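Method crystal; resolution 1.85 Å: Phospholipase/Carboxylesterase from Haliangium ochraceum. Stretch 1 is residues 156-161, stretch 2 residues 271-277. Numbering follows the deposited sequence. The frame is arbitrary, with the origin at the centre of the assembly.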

# COMPACT_ATOMS: atom_id res chain seq x y z
N GLU A 156 -6.92 9.91 -10.75
CA GLU A 156 -7.47 9.99 -9.40
C GLU A 156 -8.59 8.99 -9.16
O GLU A 156 -8.99 8.79 -8.01
CB GLU A 156 -7.94 11.42 -9.11
CG GLU A 156 -6.78 12.38 -9.01
CD GLU A 156 -7.22 13.80 -8.73
OE1 GLU A 156 -8.34 14.00 -8.22
OE2 GLU A 156 -6.42 14.72 -9.03
N SER A 157 -9.07 8.35 -10.22
CA SER A 157 -10.04 7.27 -10.04
C SER A 157 -9.36 5.94 -9.69
O SER A 157 -10.03 4.94 -9.43
CB SER A 157 -10.91 7.09 -11.28
OG SER A 157 -10.14 6.53 -12.33
N ARG A 158 -8.02 5.92 -9.70
CA ARG A 158 -7.29 4.69 -9.44
C ARG A 158 -6.12 4.94 -8.50
O ARG A 158 -4.96 4.78 -8.88
CB ARG A 158 -6.81 4.05 -10.75
CG ARG A 158 -7.96 3.42 -11.53
CD ARG A 158 -7.49 2.73 -12.80
NE ARG A 158 -6.89 3.67 -13.74
CZ ARG A 158 -5.98 3.33 -14.65
NH1 ARG A 158 -5.56 2.07 -14.73
NH2 ARG A 158 -5.49 4.25 -15.47
N ILE A 159 -6.45 5.35 -7.28
CA ILE A 159 -5.47 5.52 -6.21
C ILE A 159 -5.54 4.31 -5.27
O ILE A 159 -6.59 4.02 -4.69
CB ILE A 159 -5.72 6.83 -5.41
CG1 ILE A 159 -5.68 8.05 -6.34
CG2 ILE A 159 -4.71 6.96 -4.27
CD1 ILE A 159 -6.35 9.27 -5.74
N TYR A 160 -4.42 3.60 -5.14
CA TYR A 160 -4.33 2.36 -4.34
C TYR A 160 -3.41 2.52 -3.13
O TYR A 160 -2.33 3.09 -3.23
CB TYR A 160 -3.84 1.21 -5.23
CG TYR A 160 -4.67 1.09 -6.48
CD1 TYR A 160 -6.05 0.91 -6.40
CD2 TYR A 160 -4.08 1.17 -7.75
CE1 TYR A 160 -6.83 0.80 -7.54
CE2 TYR A 160 -4.86 1.05 -8.90
CZ TYR A 160 -6.23 0.86 -8.79
OH TYR A 160 -7.00 0.73 -9.93
N LEU A 161 -3.88 2.03 -1.99
CA LEU A 161 -3.13 2.12 -0.74
C LEU A 161 -2.68 0.73 -0.35
O LEU A 161 -3.50 -0.19 -0.34
CB LEU A 161 -4.01 2.76 0.35
CG LEU A 161 -3.41 2.88 1.76
CD1 LEU A 161 -2.20 3.82 1.74
CD2 LEU A 161 -4.50 3.41 2.71
N TRP A 271 -5.85 -7.35 -9.38
CA TRP A 271 -7.02 -7.07 -8.55
C TRP A 271 -7.16 -5.56 -8.29
O TRP A 271 -8.25 -5.00 -8.46
CB TRP A 271 -6.96 -7.83 -7.21
CG TRP A 271 -8.19 -7.59 -6.35
CD1 TRP A 271 -9.42 -8.20 -6.47
CD2 TRP A 271 -8.31 -6.64 -5.28
NE1 TRP A 271 -10.29 -7.69 -5.51
CE2 TRP A 271 -9.63 -6.73 -4.77
CE3 TRP A 271 -7.42 -5.73 -4.69
CZ2 TRP A 271 -10.08 -5.95 -3.70
CZ3 TRP A 271 -7.87 -4.95 -3.62
CH2 TRP A 271 -9.19 -5.07 -3.14
N LEU A 272 -6.07 -4.91 -7.89
CA LEU A 272 -6.11 -3.46 -7.71
C LEU A 272 -6.62 -2.77 -8.96
O LEU A 272 -7.57 -1.99 -8.92
CB LEU A 272 -4.72 -2.90 -7.35
CG LEU A 272 -4.28 -3.14 -5.89
CD1 LEU A 272 -2.81 -2.68 -5.70
CD2 LEU A 272 -5.17 -2.39 -4.92
N LEU A 273 -6.01 -3.09 -10.09
CA LEU A 273 -6.37 -2.42 -11.34
C LEU A 273 -7.82 -2.70 -11.76
O LEU A 273 -8.39 -1.95 -12.55
CB LEU A 273 -5.39 -2.85 -12.45
CG LEU A 273 -3.99 -2.22 -12.29
CD1 LEU A 273 -2.97 -2.94 -13.13
CD2 LEU A 273 -4.01 -0.73 -12.63
N SER A 274 -8.42 -3.76 -11.23
CA SER A 274 -9.83 -4.00 -11.52
C SER A 274 -10.75 -3.07 -10.70
O SER A 274 -11.95 -2.99 -10.95
CB SER A 274 -10.19 -5.46 -11.27
OG SER A 274 -10.33 -5.72 -9.89
N GLN A 275 -10.18 -2.35 -9.74
CA GLN A 275 -10.96 -1.43 -8.90
C GLN A 275 -10.78 0.01 -9.33
O GLN A 275 -9.68 0.40 -9.71
CB GLN A 275 -10.53 -1.57 -7.42
CG GLN A 275 -10.47 -3.02 -6.95
CD GLN A 275 -11.81 -3.71 -7.04
OE1 GLN A 275 -12.84 -3.07 -6.90
NE2 GLN A 275 -11.80 -5.02 -7.24
N SER A 276 -11.84 0.81 -9.24
CA SER A 276 -11.72 2.22 -9.52
C SER A 276 -12.89 2.98 -8.91
O SER A 276 -13.94 2.39 -8.65
CB SER A 276 -11.67 2.48 -11.03
OG SER A 276 -12.90 2.15 -11.63
N ARG A 277 -12.72 4.29 -8.73
CA ARG A 277 -13.79 5.14 -8.21
C ARG A 277 -14.74 5.65 -9.30
O ARG A 277 -14.29 6.03 -10.38
CB ARG A 277 -13.19 6.33 -7.46
CG ARG A 277 -12.45 5.94 -6.20
CD ARG A 277 -13.41 5.36 -5.18
NE ARG A 277 -14.32 6.38 -4.67
CZ ARG A 277 -14.10 7.09 -3.56
NH1 ARG A 277 -12.99 6.89 -2.85
NH2 ARG A 277 -14.99 7.99 -3.16
O HOH W 1 -7.16 -0.23 -14.49

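The C-terminal segment of the chain, residues 271-277, follows a helix and runs past a strand in residues 156-161; together the two stretches bury 404 Å² of surface. Glu156 takes no part: its side chain extends away into solvent from the corner that the chain turns here. Contact begins at Ser157, and its closest contacts are made by the backbone. Ser157 O accepts a hydrogen bond from Arg277 N at 2.9 Å, with a nearly straight N-H...O angle of 163°, and the same oxygen receives a CA-H...O contact from Ser276 CA at 3.2 Å. The carbonyl thus meets two successive residues, bonding one and lying close to the other. The bond uses main-chain atoms alone; the side chain of Arg277 starts toward stretch 1, but its end leads away, and NH1 is hydrogen-bonded elsewhere in the structure. The short hydroxyl of Ser157, in the p rotamer, is likewise satisfied by a neighbouring part of the chain.

Arg158 lies alongside the tail with its aliphatic portion, CG being 3.9 Å from both Ser276 CB and Gln275 O. Farther out, NH1 comes within 3.8 Å of Leu273 CD2 and reaches the backbone through a water, which accepts a weak hydrogen bond from NH1 (2.8 Å) and donates one to Leu273 O (2.9 Å). A long side chain suits this partly exposed position, since its CG packs on the tail while NH1 reaches a water and NE and NH2 bond to a neighbouring part of the chain.

Ile159 is buried but does not touch stretch 2. The next residue, Tyr160, points toward it and makes the most extensive contact, with 105 Å² covered. Leu272, also directed toward its partner, places CB over one face of the ring, 4.0 Å from the centroid and only 5° off the normal, a CH-pi arrangement; its CD2 packs 3.7 Å from Tyr160 CD1. Leu273 CB points away, yet its m,t side chain brings CD2 to 4.2 Å from Tyr160 CE2. At the ring's edge, Tyr160 OH donates a 2.7 Å hydrogen bond to Gln275 O. This carbonyl belongs to the loop that follows the helix, where Gln275 N makes a turn-like bond to Leu272 O at 2.8 Å. Tyrosine therefore serves two needs in a buried site: its ring offers a flat surface to leucine, and its hydroxyl satisfies a main-chain oxygen. Leu161 points away and makes no contact.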